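Ferric vibriobactin ABC transporter, periplasmic ferric vibriobactin-binding protein (Vibrio cholerae, PDB 3R5T) binds the iron-loaded siderophore vibriobactin in the periplasm and probably delivers it to an ABC transporter for uptake into the cell. Local coordinates at residues Q121-Q129 and R142-W150. Residues are numbered along the deposited sequence; the frame is centred on the assembly and turned at random. Where two conformers were deposited one is given.
Sequences QTWQSLAQQ and RTIHNFEQW. With MOH (methanol), chain D.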
# COMPACT_ATOMS: atom_id res chain seq x y z
N GLN A 121 -4.29 -4.65 -6.09
CA GLN A 121 -4.09 -3.70 -7.17
C GLN A 121 -2.99 -2.71 -6.82
O GLN A 121 -2.61 -2.55 -5.67
CB GLN A 121 -5.39 -3.01 -7.61
CG GLN A 121 -6.12 -2.32 -6.49
CD GLN A 121 -7.46 -1.68 -6.92
OE1 GLN A 121 -7.63 -1.24 -8.06
NE2 GLN A 121 -8.42 -1.63 -6.00
N THR A 122 -2.43 -2.10 -7.84
CA THR A 122 -1.44 -1.05 -7.65
C THR A 122 -2.09 0.13 -6.94
O THR A 122 -3.31 0.26 -6.93
CB THR A 122 -0.91 -0.56 -8.99
OG1 THR A 122 -2.01 -0.11 -9.78
CG2 THR A 122 -0.23 -1.68 -9.74
N TRP A 123 -1.29 1.03 -6.39
CA TRP A 123 -1.88 2.25 -5.87
C TRP A 123 -2.57 3.03 -7.01
O TRP A 123 -3.60 3.67 -6.78
CB TRP A 123 -0.88 3.12 -5.07
CG TRP A 123 0.12 3.88 -5.88
CD1 TRP A 123 1.44 3.55 -6.09
CD2 TRP A 123 -0.09 5.12 -6.56
NE1 TRP A 123 2.05 4.51 -6.86
CE2 TRP A 123 1.13 5.48 -7.17
CE3 TRP A 123 -1.21 5.95 -6.73
CZ2 TRP A 123 1.26 6.65 -7.92
CZ3 TRP A 123 -1.07 7.11 -7.48
CH2 TRP A 123 0.15 7.44 -8.07
N GLN A 124 -2.01 2.98 -8.21
CA GLN A 124 -2.60 3.68 -9.34
C GLN A 124 -3.99 3.17 -9.65
O GLN A 124 -4.91 3.97 -9.91
CB GLN A 124 -1.71 3.54 -10.57
CG GLN A 124 -0.37 4.26 -10.45
CD GLN A 124 0.78 3.36 -10.01
OE1 GLN A 124 0.63 2.49 -9.13
NE2 GLN A 124 1.93 3.59 -10.61
N SER A 125 -4.17 1.85 -9.64
CA SER A 125 -5.47 1.26 -9.91
C SER A 125 -6.49 1.66 -8.84
O SER A 125 -7.65 1.96 -9.13
CB SER A 125 -5.34 -0.26 -10.00
OG SER A 125 -6.59 -0.88 -10.22
N LEU A 126 -6.04 1.66 -7.59
CA LEU A 126 -6.91 2.10 -6.51
C LEU A 126 -7.25 3.59 -6.70
O LEU A 126 -8.39 3.99 -6.51
CB LEU A 126 -6.21 1.87 -5.18
CG LEU A 126 -7.00 2.28 -3.94
CD1 LEU A 126 -8.24 1.41 -3.79
CD2 LEU A 126 -6.13 2.22 -2.67
N ALA A 127 -6.26 4.40 -7.06
CA ALA A 127 -6.52 5.83 -7.31
C ALA A 127 -7.56 6.02 -8.42
O ALA A 127 -8.43 6.88 -8.34
CB ALA A 127 -5.24 6.55 -7.66
N GLN A 128 -7.43 5.25 -9.50
CA GLN A 128 -8.40 5.32 -10.59
C GLN A 128 -9.80 4.95 -10.11
O GLN A 128 -10.79 5.60 -10.46
CB GLN A 128 -7.96 4.42 -11.73
CG GLN A 128 -6.69 4.86 -12.39
CD GLN A 128 -6.39 4.07 -13.64
OE1 GLN A 128 -5.44 3.29 -13.68
NE2 GLN A 128 -7.22 4.25 -14.67
N GLN A 129 -9.88 3.89 -9.31
CA GLN A 129 -11.16 3.43 -8.81
C GLN A 129 -11.80 4.54 -7.97
O GLN A 129 -12.99 4.84 -8.11
CB GLN A 129 -10.95 2.17 -7.98
CG GLN A 129 -12.21 1.61 -7.41
CD GLN A 129 -11.99 0.24 -6.84
OE1 GLN A 129 -10.96 -0.03 -6.23
NE2 GLN A 129 -12.97 -0.63 -7.04
N ARG A 142 -3.90 12.53 -14.08
CA ARG A 142 -2.71 13.37 -14.10
C ARG A 142 -1.66 12.85 -13.13
O ARG A 142 -0.48 12.72 -13.47
CB ARG A 142 -3.08 14.81 -13.74
CG ARG A 142 -1.91 15.75 -13.59
CD ARG A 142 -2.34 17.21 -13.70
NE ARG A 142 -3.41 17.56 -12.77
CZ ARG A 142 -4.68 17.78 -13.13
NH1 ARG A 142 -5.04 17.68 -14.40
NH2 ARG A 142 -5.58 18.10 -12.21
N THR A 143 -2.10 12.58 -11.91
CA THR A 143 -1.20 12.06 -10.87
C THR A 143 -0.51 10.75 -11.30
O THR A 143 0.71 10.59 -11.15
CB THR A 143 -1.96 11.85 -9.56
OG1 THR A 143 -2.49 13.11 -9.12
CG2 THR A 143 -1.03 11.30 -8.46
N ILE A 144 -1.30 9.83 -11.83
CA ILE A 144 -0.80 8.55 -12.29
C ILE A 144 0.16 8.74 -13.46
O ILE A 144 1.25 8.16 -13.49
CB ILE A 144 -1.97 7.62 -12.69
CG1 ILE A 144 -2.76 7.24 -11.43
CG2 ILE A 144 -1.48 6.37 -13.42
CD1 ILE A 144 -4.12 6.69 -11.79
N HIS A 145 -0.23 9.57 -14.42
CA HIS A 145 0.61 9.78 -15.58
C HIS A 145 1.96 10.39 -15.20
O HIS A 145 3.02 9.98 -15.72
CB HIS A 145 -0.11 10.68 -16.59
CG HIS A 145 0.79 11.20 -17.65
ND1 HIS A 145 1.14 10.45 -18.76
CD2 HIS A 145 1.47 12.37 -17.76
CE1 HIS A 145 1.96 11.15 -19.52
NE2 HIS A 145 2.17 12.32 -18.94
N ASN A 146 1.95 11.37 -14.29
CA ASN A 146 3.20 12.00 -13.89
C ASN A 146 4.12 11.00 -13.19
O ASN A 146 5.34 11.02 -13.39
CB ASN A 146 2.95 13.18 -12.96
CG ASN A 146 2.35 14.38 -13.67
OD1 ASN A 146 2.39 14.48 -14.89
ND2 ASN A 146 1.79 15.29 -12.89
N PHE A 147 3.54 10.13 -12.37
CA PHE A 147 4.33 9.17 -11.62
C PHE A 147 4.95 8.17 -12.58
O PHE A 147 6.11 7.77 -12.42
CB PHE A 147 3.46 8.46 -10.60
CG PHE A 147 4.24 7.55 -9.68
CD1 PHE A 147 4.88 8.06 -8.57
CD2 PHE A 147 4.31 6.19 -9.94
CE1 PHE A 147 5.60 7.21 -7.73
CE2 PHE A 147 5.02 5.35 -9.11
CZ PHE A 147 5.66 5.86 -8.01
N GLU A 148 4.19 7.79 -13.60
CA GLU A 148 4.68 6.81 -14.56
C GLU A 148 5.78 7.39 -15.46
O GLU A 148 6.71 6.68 -15.84
CB GLU A 148 3.51 6.21 -15.36
CG GLU A 148 3.14 4.79 -14.89
CD GLU A 148 2.03 4.69 -13.82
OE1 GLU A 148 2.03 5.43 -12.79
OE2 GLU A 148 1.16 3.81 -14.01
N GLN A 149 5.68 8.67 -15.78
CA GLN A 149 6.76 9.35 -16.49
C GLN A 149 8.05 9.30 -15.67
O GLN A 149 9.15 9.10 -16.20
CB GLN A 149 6.39 10.81 -16.78
CG GLN A 149 5.55 11.03 -18.03
CD GLN A 149 5.59 12.48 -18.50
OE1 GLN A 149 5.90 13.38 -17.72
NE2 GLN A 149 5.27 12.70 -19.78
N TRP A 150 7.91 9.48 -14.36
CA TRP A 150 9.05 9.42 -13.47
C TRP A 150 9.64 8.02 -13.37
O TRP A 150 10.86 7.86 -13.44
CB TRP A 150 8.63 9.90 -12.08
CG TRP A 150 9.76 9.99 -11.09
CD1 TRP A 150 10.96 10.62 -11.25
CD2 TRP A 150 9.76 9.47 -9.76
NE1 TRP A 150 11.72 10.49 -10.11
CE2 TRP A 150 11.00 9.79 -9.18
CE3 TRP A 150 8.83 8.75 -9.00
CZ2 TRP A 150 11.34 9.42 -7.87
CZ3 TRP A 150 9.17 8.38 -7.70
CH2 TRP A 150 10.41 8.71 -7.16
C MOH D . -12.25 -3.65 -5.45
O MOH D . -11.36 -2.55 -5.26
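W123 and F147 meet as a T-shaped pair that illustrates how two consecutive, nearly antiparallel helices (163° between the local axes) can be joined by an aromatic pair, an aliphatic knob and one polar bond. The indole edge points at a phenyl face, W123 CZ2 lying 3.6 Å from F147 CG, with the planes 80° apart. W123 has CG between its backbone N and carbonyl carbon (chi1 75°), which carries the ring end across to F147; its buried NE1 finds no polar partner.

I144 is a single knob in a hole formed by W123, Q124, A127 and Q128. Its CD1 lies 4.3 Å from A127 CB, while CG2 rests 3.8 Å from Q124 CG.

The polar link is a nearly straight hydrogen bond from Q124 NE2 to E148 OE1, 2.9 Å long. The acceptor lies in the amide plane of Q124, yet the donor reaches it from above the carboxylate plane. A bend at chi2 in both chains brings the groups together.

T122 OG1 accepts S125 N, N-capping helix 123-134. Helix 137-155 leads from the lobe of parallel strand 113-116 to that of strand 165-169, as the long linking helix does in this family. L272 of helix 272-286 touches both aromatic rings, L189 of helix 185-192 adjoins F147, and T36 of helix 31-39 packs on A127.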